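Local coordinates for protein pyrethroid hydrolase (Sphingobium faniae, PDB 5Y5R) that hydrolyses the carboxylic ester bond of pyrethroid insecticides such as permethrin and cypermethrin, releasing an alcohol and a cyclopropanecarboxylic acid, at residues 71-85 / 93-105. Residues are numbered along the deposited sequence; the frame is centred on the assembly and turned at random.
Sequences QSILLGHSLGGASIS and DKVAGLIYLTAVL. With 8NL ((2-methyl-3-phenyl-phenyl)methyl (1~{S})-3-[(~{E})-2-chloranyl-3,3,3-tris(fluoranyl)prop-1-enyl]-2,2-dimethyl-cyclopropane-1-carboxylate), chain G.
Ile84 sets its CD1 over the middle of the Tyr100 ring, a CH-pi contact 3.6 Å from the ring centroid, while Leu105 CD1 lies on the opposite face, toward the rim. With CG1 between its backbone N and carbonyl carbon (chi1 81°), Ile84 also brings CD1 against Leu98 CD2. This is the side of the sheet that faces helix 80-90 in a beta-alpha-beta crossover of the alpha/beta hydrolase fold: strands 71-77 and 95-101 run parallel at the middle of the sheet, and that helix joins them. On the other face Ile99 crosses both Ile73 and Leu75, its CD1 3.5 Å from Ile73 CG2, and helix 237-249 packs over them.

Backbone bonds zip the strands together, with a beta bulge at Ala96, between Val95 and Gly97, the partners of Ser72 and Ile73. From His77 to Gly80 the chain makes a type II' turn, and Ser78, at phi 49° and psi -116°, has the strained backbone expected of this fold's nucleophile elbow, within Gly76-His77-Ser78-Leu79-Gly80. Val104 N and Gly81 N reach Ser78 O from opposite faces of its carbonyl plane, gripping the turn. Ser78 OG lies 3.1 Å from ligand ester carbon C14, consistent with Ser78 being the nucleophile of a triad with charge-relay residues His230 and Asp202, the latter bonded to Thr102 OG1.

At the far end of the strands, Gln71 bends at chi2 (-81°), and its NE2 donates almost straight, within its own amide plane, to Asp93 O at 3.0 Å.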
ATOM      1  N   GLN A  71       4.327 -12.138  15.852  1.00 38.60           N
ATOM      2  CA  GLN A  71       4.828 -11.231  14.826  1.00 32.40           C
ATOM      3  C   GLN A  71       3.772 -10.995  13.755  1.00 28.06           C
ATOM      4  O   GLN A  71       2.879 -11.814  13.559  1.00 27.50           O
ATOM      5  CB  GLN A  71       6.074 -11.807  14.162  1.00 32.90           C
ATOM      6  CG  GLN A  71       7.150 -12.104  15.147  1.00 36.83           C
ATOM      7  CD  GLN A  71       7.910 -10.872  15.508  1.00 34.14           C
ATOM      8  OE1 GLN A  71       8.809 -10.437  14.785  1.00 36.28           O
ATOM      9  NE2 GLN A  71       7.520 -10.261  16.622  1.00 31.96           N
ATOM     10  N   SER A  72       3.919  -9.883  13.020  1.00 31.52           N
ATOM     11  CA  SER A  72       2.971  -9.485  11.986  1.00 26.34           C
ATOM     12  C   SER A  72       3.614  -9.315  10.613  1.00 24.13           C
ATOM     13  O   SER A  72       4.743  -8.836  10.479  1.00 24.64           O
ATOM     14  CB  SER A  72       2.295  -8.165  12.334  1.00 26.47           C
ATOM     15  OG  SER A  72       1.488  -8.289  13.492  1.00 30.22           O
ATOM     16  N   ILE A  73       2.816  -9.568   9.583  1.00 26.76           N
ATOM     17  CA  ILE A  73       3.170  -9.218   8.216  1.00 25.50           C
ATOM     18  C   ILE A  73       2.427  -7.929   7.873  1.00 24.75           C
ATOM     19  O   ILE A  73       1.212  -7.819   8.090  1.00 19.23           O
ATOM     20  CB  ILE A  73       2.803 -10.345   7.232  1.00 21.67           C
ATOM     21  CG1 ILE A  73       3.441 -11.677   7.649  1.00 24.82           C
ATOM     22  CG2 ILE A  73       3.255  -9.978   5.834  1.00 24.49           C
ATOM     23  CD1 ILE A  73       4.959 -11.786   7.422  1.00 20.95           C
ATOM     24  N   LEU A  74       3.155  -6.951   7.345  1.00 20.61           N
ATOM     25  CA  LEU A  74       2.580  -5.687   6.909  1.00 16.98           C
ATOM     26  C   LEU A  74       2.583  -5.666   5.399  1.00 20.77           C
ATOM     27  O   LEU A  74       3.631  -5.905   4.773  1.00 18.07           O
ATOM     28  CB  LEU A  74       3.373  -4.494   7.445  1.00 17.73           C
ATOM     29  CG  LEU A  74       3.472  -4.320   8.952  1.00 22.69           C
ATOM     30  CD1 LEU A  74       3.995  -2.909   9.252  1.00 23.82           C
ATOM     31  CD2 LEU A  74       2.096  -4.609   9.564  1.00 17.34           C
ATOM     32  N   LEU A  75       1.416  -5.402   4.817  1.00 16.74           N
ATOM     33  CA  LEU A  75       1.269  -5.251   3.380  1.00 18.87           C
ATOM     34  C   LEU A  75       0.757  -3.847   3.087  1.00 17.10           C
ATOM     35  O   LEU A  75      -0.208  -3.377   3.716  1.00 16.82           O
ATOM     36  CB  LEU A  75       0.312  -6.286   2.777  1.00 15.03           C
ATOM     37  CG  LEU A  75       0.147  -6.277   1.253  1.00 15.25           C
ATOM     38  CD1 LEU A  75      -0.139  -7.704   0.752  1.00 20.07           C
ATOM     39  CD2 LEU A  75      -0.991  -5.334   0.763  1.00 15.99           C
ATOM     40  N   GLY A  76       1.408  -3.193   2.159  1.00 15.85           N
ATOM     41  CA  GLY A  76       0.960  -1.904   1.664  1.00 18.03           C
ATOM     42  C   GLY A  76       0.619  -2.015   0.193  1.00 16.82           C
ATOM     43  O   GLY A  76       1.325  -2.678  -0.560  1.00 18.18           O
ATOM     44  N   HIS A  77      -0.478  -1.372  -0.213  1.00 20.15           N
ATOM     45  CA  HIS A  77      -0.790  -1.245  -1.631  1.00 16.13           C
ATOM     46  C   HIS A  77      -0.535   0.196  -2.070  1.00 21.53           C
ATOM     47  O   HIS A  77      -0.872   1.135  -1.345  1.00 17.29           O
ATOM     48  CB  HIS A  77      -2.216  -1.667  -1.956  1.00 17.39           C
ATOM     49  CG  HIS A  77      -2.636  -1.331  -3.357  1.00 16.22           C
ATOM     50  ND1 HIS A  77      -3.575  -0.362  -3.645  1.00 14.17           N
ATOM     51  CD2 HIS A  77      -2.233  -1.829  -4.546  1.00 19.22           C
ATOM     52  CE1 HIS A  77      -3.747  -0.295  -4.950  1.00 16.56           C
ATOM     53  NE2 HIS A  77      -2.922  -1.158  -5.524  1.00 19.63           N
ATOM     54  N   SER A  78       0.179   0.351  -3.187  1.00 21.19           N
ATOM     55  CA  SER A  78       0.492   1.640  -3.808  1.00 20.26           C
ATOM     56  C   SER A  78       1.044   2.591  -2.750  1.00 23.61           C
ATOM     57  O   SER A  78       2.069   2.300  -2.126  1.00 23.05           O
ATOM     58  CB  SER A  78      -0.725   2.254  -4.490  1.00 26.86           C
ATOM     59  OG  SER A  78      -1.632   2.784  -3.539  1.00 32.90           O
ATOM     60  N   LEU A  79       0.332   3.692  -2.478  1.00 12.85           N
ATOM     61  CA  LEU A  79       0.802   4.640  -1.476  1.00 19.70           C
ATOM     62  C   LEU A  79       0.926   4.002  -0.100  1.00 18.81           C
ATOM     63  O   LEU A  79       1.642   4.531   0.759  1.00 21.00           O
ATOM     64  CB  LEU A  79      -0.152   5.857  -1.414  1.00 20.96           C
ATOM     65  CG  LEU A  79       0.164   6.951  -0.395  1.00 20.54           C
ATOM     66  CD1 LEU A  79       1.237   7.922  -0.951  1.00 18.34           C
ATOM     67  CD2 LEU A  79      -1.097   7.708  -0.041  1.00 19.11           C
ATOM     68  N   GLY A  80       0.215   2.893   0.143  1.00 18.84           N
ATOM     69  CA  GLY A  80       0.304   2.222   1.425  1.00 18.96           C
ATOM     70  C   GLY A  80       1.694   1.742   1.781  1.00 22.15           C
ATOM     71  O   GLY A  80       1.969   1.477   2.955  1.00 22.92           O
ATOM     72  N   GLY A  81       2.574   1.592   0.796  1.00 18.19           N
ATOM     73  CA  GLY A  81       3.942   1.203   1.119  1.00 19.13           C
ATOM     74  C   GLY A  81       4.679   2.228   1.955  1.00 22.43           C
ATOM     75  O   GLY A  81       5.537   1.865   2.761  1.00 22.57           O
ATOM     76  N   ALA A  82       4.358   3.523   1.782  1.00 24.42           N
ATOM     77  CA  ALA A  82       4.982   4.551   2.617  1.00 24.71           C
ATOM     78  C   ALA A  82       4.679   4.303   4.089  1.00 24.16           C
ATOM     79  O   ALA A  82       5.537   4.510   4.952  1.00 25.51           O
ATOM     80  CB  ALA A  82       4.514   5.950   2.197  1.00 21.49           C
ATOM     81  N   SER A  83       3.470   3.837   4.388  1.00 22.43           N
ATOM     82  CA  SER A  83       3.088   3.537   5.765  1.00 23.33           C
ATOM     83  C   SER A  83       3.839   2.319   6.332  1.00 23.13           C
ATOM     84  O   SER A  83       4.231   2.322   7.507  1.00 24.30           O
ATOM     85  CB  SER A  83       1.580   3.319   5.824  1.00 21.21           C
ATOM     86  OG  SER A  83       0.912   4.546   5.546  1.00 22.83           O
ATOM     87  N   ILE A  84       3.988   1.243   5.551  1.00 19.57           N
ATOM     88  CA  ILE A  84       4.608   0.041   6.121  1.00 23.52           C
ATOM     89  C   ILE A  84       6.090   0.272   6.352  1.00 21.58           C
ATOM     90  O   ILE A  84       6.681  -0.356   7.229  1.00 18.70           O
ATOM     91  CB  ILE A  84       4.388  -1.233   5.273  1.00 19.03           C
ATOM     92  CG1 ILE A  84       5.365  -1.299   4.100  1.00 18.92           C
ATOM     93  CG2 ILE A  84       2.953  -1.368   4.820  1.00 15.35           C
ATOM     94  CD1 ILE A  84       5.367  -2.650   3.418  1.00 19.33           C
ATOM     95  N   SER A  85       6.736   1.104   5.520  1.00 20.62           N
ATOM     96  CA  SER A  85       8.113   1.495   5.792  1.00 21.58           C
ATOM     97  C   SER A  85       8.208   2.341   7.066  1.00 21.57           C
ATOM     98  O   SER A  85       9.131   2.190   7.875  1.00 20.37           O
ATOM     99  CB  SER A  85       8.668   2.254   4.584  1.00 19.61           C
ATOM    100  OG  SER A  85       8.671   1.446   3.418  1.00 17.16           O
ATOM    101  N   ASP A  93      10.407  -4.577  16.143  1.00 31.77           N
ATOM    102  CA  ASP A  93      10.271  -5.749  16.996  1.00 32.62           C
ATOM    103  C   ASP A  93       8.952  -6.475  16.779  1.00 34.52           C
ATOM    104  O   ASP A  93       8.807  -7.621  17.226  1.00 36.55           O
ATOM    105  CB  ASP A  93      10.441  -5.357  18.475  1.00 34.00           C
ATOM    106  CG  ASP A  93       9.499  -4.214  18.926  1.00 35.15           C
ATOM    107  OD1 ASP A  93       9.255  -3.230  18.173  1.00 29.92           O
ATOM    108  OD2 ASP A  93       9.008  -4.301  20.075  1.00 44.35           O
ATOM    109  N   LYS A  94       7.981  -5.832  16.137  1.00 30.99           N
ATOM    110  CA  LYS A  94       6.685  -6.451  15.908  1.00 29.12           C
ATOM    111  C   LYS A  94       6.484  -6.937  14.479  1.00 30.90           C
ATOM    112  O   LYS A  94       5.596  -7.765  14.241  1.00 29.94           O
ATOM    113  CB  LYS A  94       5.568  -5.476  16.296  1.00 26.50           C
ATOM    114  CG  LYS A  94       5.590  -5.072  17.774  1.00 35.60           C
ATOM    115  CD  LYS A  94       4.610  -5.907  18.579  1.00 37.18           C
ATOM    116  CE  LYS A  94       4.487  -5.432  20.003  1.00 37.29           C
ATOM    117  NZ  LYS A  94       3.421  -6.209  20.732  1.00 44.73           N
ATOM    118  N   VAL A  95       7.277  -6.450  13.529  1.00 30.51           N
ATOM    119  CA  VAL A  95       7.111  -6.767  12.120  1.00 24.97           C
ATOM    120  C   VAL A  95       8.156  -7.808  11.739  1.00 27.81           C
ATOM    121  O   VAL A  95       9.360  -7.585  11.904  1.00 31.41           O
ATOM    122  CB  VAL A  95       7.240  -5.514  11.236  1.00 28.45           C
ATOM    123  CG1 VAL A  95       7.032  -5.884   9.772  1.00 20.88           C
ATOM    124  CG2 VAL A  95       6.216  -4.413  11.684  1.00 24.13           C
ATOM    125  N   ALA A  96       7.682  -8.949  11.259  1.00 29.14           N
ATOM    126  CA  ALA A  96       8.493 -10.041  10.732  1.00 28.48           C
ATOM    127  C   ALA A  96       8.674  -9.986   9.218  1.00 26.17           C
ATOM    128  O   ALA A  96       9.506 -10.733   8.690  1.00 28.37           O
ATOM    129  CB  ALA A  96       7.871 -11.386  11.116  1.00 24.34           C
ATOM    130  N   GLY A  97       7.884  -9.188   8.503  1.00 20.98           N
ATOM    131  CA  GLY A  97       7.971  -9.154   7.055  1.00 24.26           C
ATOM    132  C   GLY A  97       7.259  -7.960   6.456  1.00 21.15           C
ATOM    133  O   GLY A  97       6.273  -7.458   7.008  1.00 28.32           O
ATOM    134  N   LEU A  98       7.752  -7.513   5.305  1.00 18.08           N
ATOM    135  CA  LEU A  98       7.171  -6.377   4.588  1.00 22.16           C
ATOM    136  C   LEU A  98       6.796  -6.789   3.172  1.00 19.45           C
ATOM    137  O   LEU A  98       7.629  -7.310   2.427  1.00 22.82           O
ATOM    138  CB  LEU A  98       8.146  -5.190   4.536  1.00 18.52           C
ATOM    139  CG  LEU A  98       8.432  -4.517   5.882  1.00 20.70           C
ATOM    140  CD1 LEU A  98       9.529  -3.473   5.733  1.00 19.31           C
ATOM    141  CD2 LEU A  98       7.171  -3.878   6.488  1.00 23.61           C
ATOM    142  N   ILE A  99       5.557  -6.527   2.788  1.00 18.03           N
ATOM    143  CA  ILE A  99       5.081  -6.850   1.455  1.00 13.10           C
ATOM    144  C   ILE A  99       4.664  -5.564   0.758  1.00 18.82           C
ATOM    145  O   ILE A  99       3.737  -4.887   1.218  1.00 20.24           O
ATOM    146  CB  ILE A  99       3.900  -7.821   1.510  1.00 18.90           C
ATOM    147  CG1 ILE A  99       4.277  -9.112   2.244  1.00 16.67           C
ATOM    148  CG2 ILE A  99       3.428  -8.141   0.105  1.00 18.30           C
ATOM    149  CD1 ILE A  99       3.134 -10.058   2.301  1.00 19.35           C
ATOM    150  N   TYR A 100       5.286  -5.268  -0.381  1.00 20.15           N
ATOM    151  CA  TYR A 100       4.973  -4.083  -1.183  1.00 19.02           C
ATOM    152  C   TYR A 100       4.216  -4.525  -2.434  1.00 15.52           C
ATOM    153  O   TYR A 100       4.817  -5.051  -3.378  1.00 21.78           O
ATOM    154  CB  TYR A 100       6.246  -3.307  -1.540  1.00 17.51           C
ATOM    155  CG  TYR A 100       6.983  -2.738  -0.361  1.00 16.14           C
ATOM    156  CD1 TYR A 100       7.846  -3.525   0.395  1.00 21.39           C
ATOM    157  CD2 TYR A 100       6.811  -1.429   0.013  1.00 18.51           C
ATOM    158  CE1 TYR A 100       8.538  -3.024   1.464  1.00 15.52           C
ATOM    159  CE2 TYR A 100       7.481  -0.916   1.090  1.00 20.19           C
ATOM    160  CZ  TYR A 100       8.339  -1.721   1.829  1.00 23.57           C
ATOM    161  OH  TYR A 100       9.039  -1.195   2.895  1.00 19.69           O
ATOM    162  N   LEU A 101       2.911  -4.277  -2.463  1.00 16.10           N
ATOM    163  CA  LEU A 101       2.028  -4.714  -3.542  1.00 16.88           C
ATOM    164  C   LEU A 101       1.811  -3.555  -4.511  1.00 18.90           C
ATOM    165  O   LEU A 101       0.942  -2.698  -4.288  1.00 21.13           O
ATOM    166  CB  LEU A 101       0.703  -5.245  -2.978  1.00 14.54           C
ATOM    167  CG  LEU A 101      -0.386  -5.611  -3.990  1.00 17.49           C
ATOM    168  CD1 LEU A 101       0.079  -6.634  -5.050  1.00 14.68           C
ATOM    169  CD2 LEU A 101      -1.628  -6.107  -3.271  1.00 20.11           C
ATOM    170  N   THR A 102       2.535  -3.609  -5.639  1.00 22.65           N
ATOM    171  CA  THR A 102       2.708  -2.531  -6.616  1.00 16.86           C
ATOM    172  C   THR A 102       2.642  -1.228  -5.834  1.00 18.31           C
ATOM    173  O   THR A 102       1.773  -0.369  -6.049  1.00 21.09           O
ATOM    174  CB  THR A 102       1.718  -2.680  -7.794  1.00 21.71           C
ATOM    175  OG1 THR A 102       2.005  -1.714  -8.815  1.00 21.43           O
ATOM    176  CG2 THR A 102       0.221  -2.599  -7.369  1.00 20.39           C
ATOM    177  N   ALA A 103       3.542  -1.124  -4.861  1.00 15.51           N
ATOM    178  CA  ALA A 103       3.489  -0.141  -3.792  1.00 18.36           C
ATOM    179  C   ALA A 103       4.704   0.771  -3.855  1.00 18.65           C
ATOM    180  O   ALA A 103       5.701   0.453  -4.491  1.00 14.90           O
ATOM    181  CB  ALA A 103       3.433  -0.814  -2.403  1.00 17.21           C
ATOM    182  N   VAL A 104       4.609   1.907  -3.167  1.00 24.88           N
ATOM    183  CA  VAL A 104       5.720   2.854  -3.113  1.00 20.35           C
ATOM    184  C   VAL A 104       6.774   2.256  -2.185  1.00 16.12           C
ATOM    185  O   VAL A 104       6.558   2.116  -0.978  1.00 17.60           O
ATOM    186  CB  VAL A 104       5.254   4.243  -2.636  1.00 17.46           C
ATOM    187  CG1 VAL A 104       6.420   5.206  -2.590  1.00 21.06           C
ATOM    188  CG2 VAL A 104       4.190   4.782  -3.549  1.00 27.43           C
ATOM    189  N   LEU A 105       7.930   1.917  -2.748  1.00 18.94           N
ATOM    190  CA  LEU A 105       9.070   1.379  -2.017  1.00 16.18           C
ATOM    191  C   LEU A 105      10.198   2.373  -2.235  1.00 18.43           C
ATOM    192  O   LEU A 105      10.749   2.474  -3.334  1.00 16.21           O
ATOM    193  CB  LEU A 105       9.460  -0.011  -2.515  1.00 20.54           C
ATOM    194  CG  LEU A 105      10.784  -0.498  -1.942  1.00 25.11           C
ATOM    195  CD1 LEU A 105      10.608  -0.793  -0.442  1.00 18.57           C
ATOM    196  CD2 LEU A 105      11.334  -1.704  -2.722  1.00 20.58           C
TER
HETATM  197  C   8NL G 301      -6.890   6.227  -5.995  1.00 19.02           C
HETATM  198  C8  8NL G 301     -10.892   5.725  -6.435  1.00 19.77           C
HETATM  199  C9  8NL G 301     -11.897   6.657  -6.678  1.00 20.80           C
HETATM  200  C10 8NL G 301     -11.750   7.598  -7.688  1.00 20.64           C
HETATM  201  C11 8NL G 301     -10.570   7.553  -8.427  1.00 26.29           C
HETATM  202  C12 8NL G 301      -9.576   6.609  -8.169  1.00 16.22           C
HETATM  203  C13 8NL G 301      -5.112   3.845  -5.341  1.00 20.51           C
HETATM  204  O   8NL G 301      -4.100   4.597  -6.054  1.00 26.62           O
HETATM  205 CL   8NL G 301       0.313   9.798  -8.185  1.00 67.16          CL
HETATM  206  C21 8NL G 301      -0.595   8.649  -7.200  1.00 36.44           C
HETATM  207  C22 8NL G 301      -1.952   9.081  -6.697  1.00 35.78           C
HETATM  208  F2  8NL G 301      -2.872   8.442  -7.399  1.00 35.82           F
HETATM  209  F1  8NL G 301      -2.127   8.854  -5.410  1.00 42.35           F
HETATM  210  F   8NL G 301      -2.051  10.378  -6.900  1.00 31.88           F
HETATM  211  C20 8NL G 301      -0.097   7.433  -6.970  1.00 29.03           C
HETATM  212  C16 8NL G 301      -0.829   6.431  -6.104  1.00 32.58           C
HETATM  213  C17 8NL G 301      -0.151   5.087  -6.350  1.00 26.84           C
HETATM  214  C18 8NL G 301       0.580   5.192  -5.020  1.00 31.23           C
HETATM  215  C19 8NL G 301       0.767   5.076  -7.583  1.00 27.14           C
HETATM  216  C15 8NL G 301      -1.668   5.273  -6.637  1.00 32.19           C
HETATM  217  C14 8NL G 301      -2.707   4.860  -5.590  1.00 26.42           C
HETATM  218  O1  8NL G 301      -2.401   4.814  -4.397  1.00 24.06           O
HETATM  219  C2  8NL G 301      -6.524   3.759  -5.942  1.00 21.85           C
HETATM  220  C3  8NL G 301      -7.007   2.475  -6.165  1.00 21.87           C
HETATM  221  C4  8NL G 301      -8.272   2.243  -6.703  1.00 17.32           C
HETATM  222  C5  8NL G 301      -9.112   3.314  -6.995  1.00 20.19           C
HETATM  223  C6  8NL G 301      -8.685   4.621  -6.795  1.00 21.04           C
HETATM  224  C1  8NL G 301      -7.386   4.842  -6.253  1.00 20.50           C
HETATM  225  C7  8NL G 301      -9.709   5.685  -7.152  1.00 18.30           C
HETATM  226  O   HOH W   1      10.717  -8.851  14.365  1.00 33.50           O
HETATM  227  O   HOH W   2       3.296  -7.886  15.695  1.00 30.10           O
HETATM  228  O   HOH W   3       8.290   3.025   0.780  1.00 20.36           O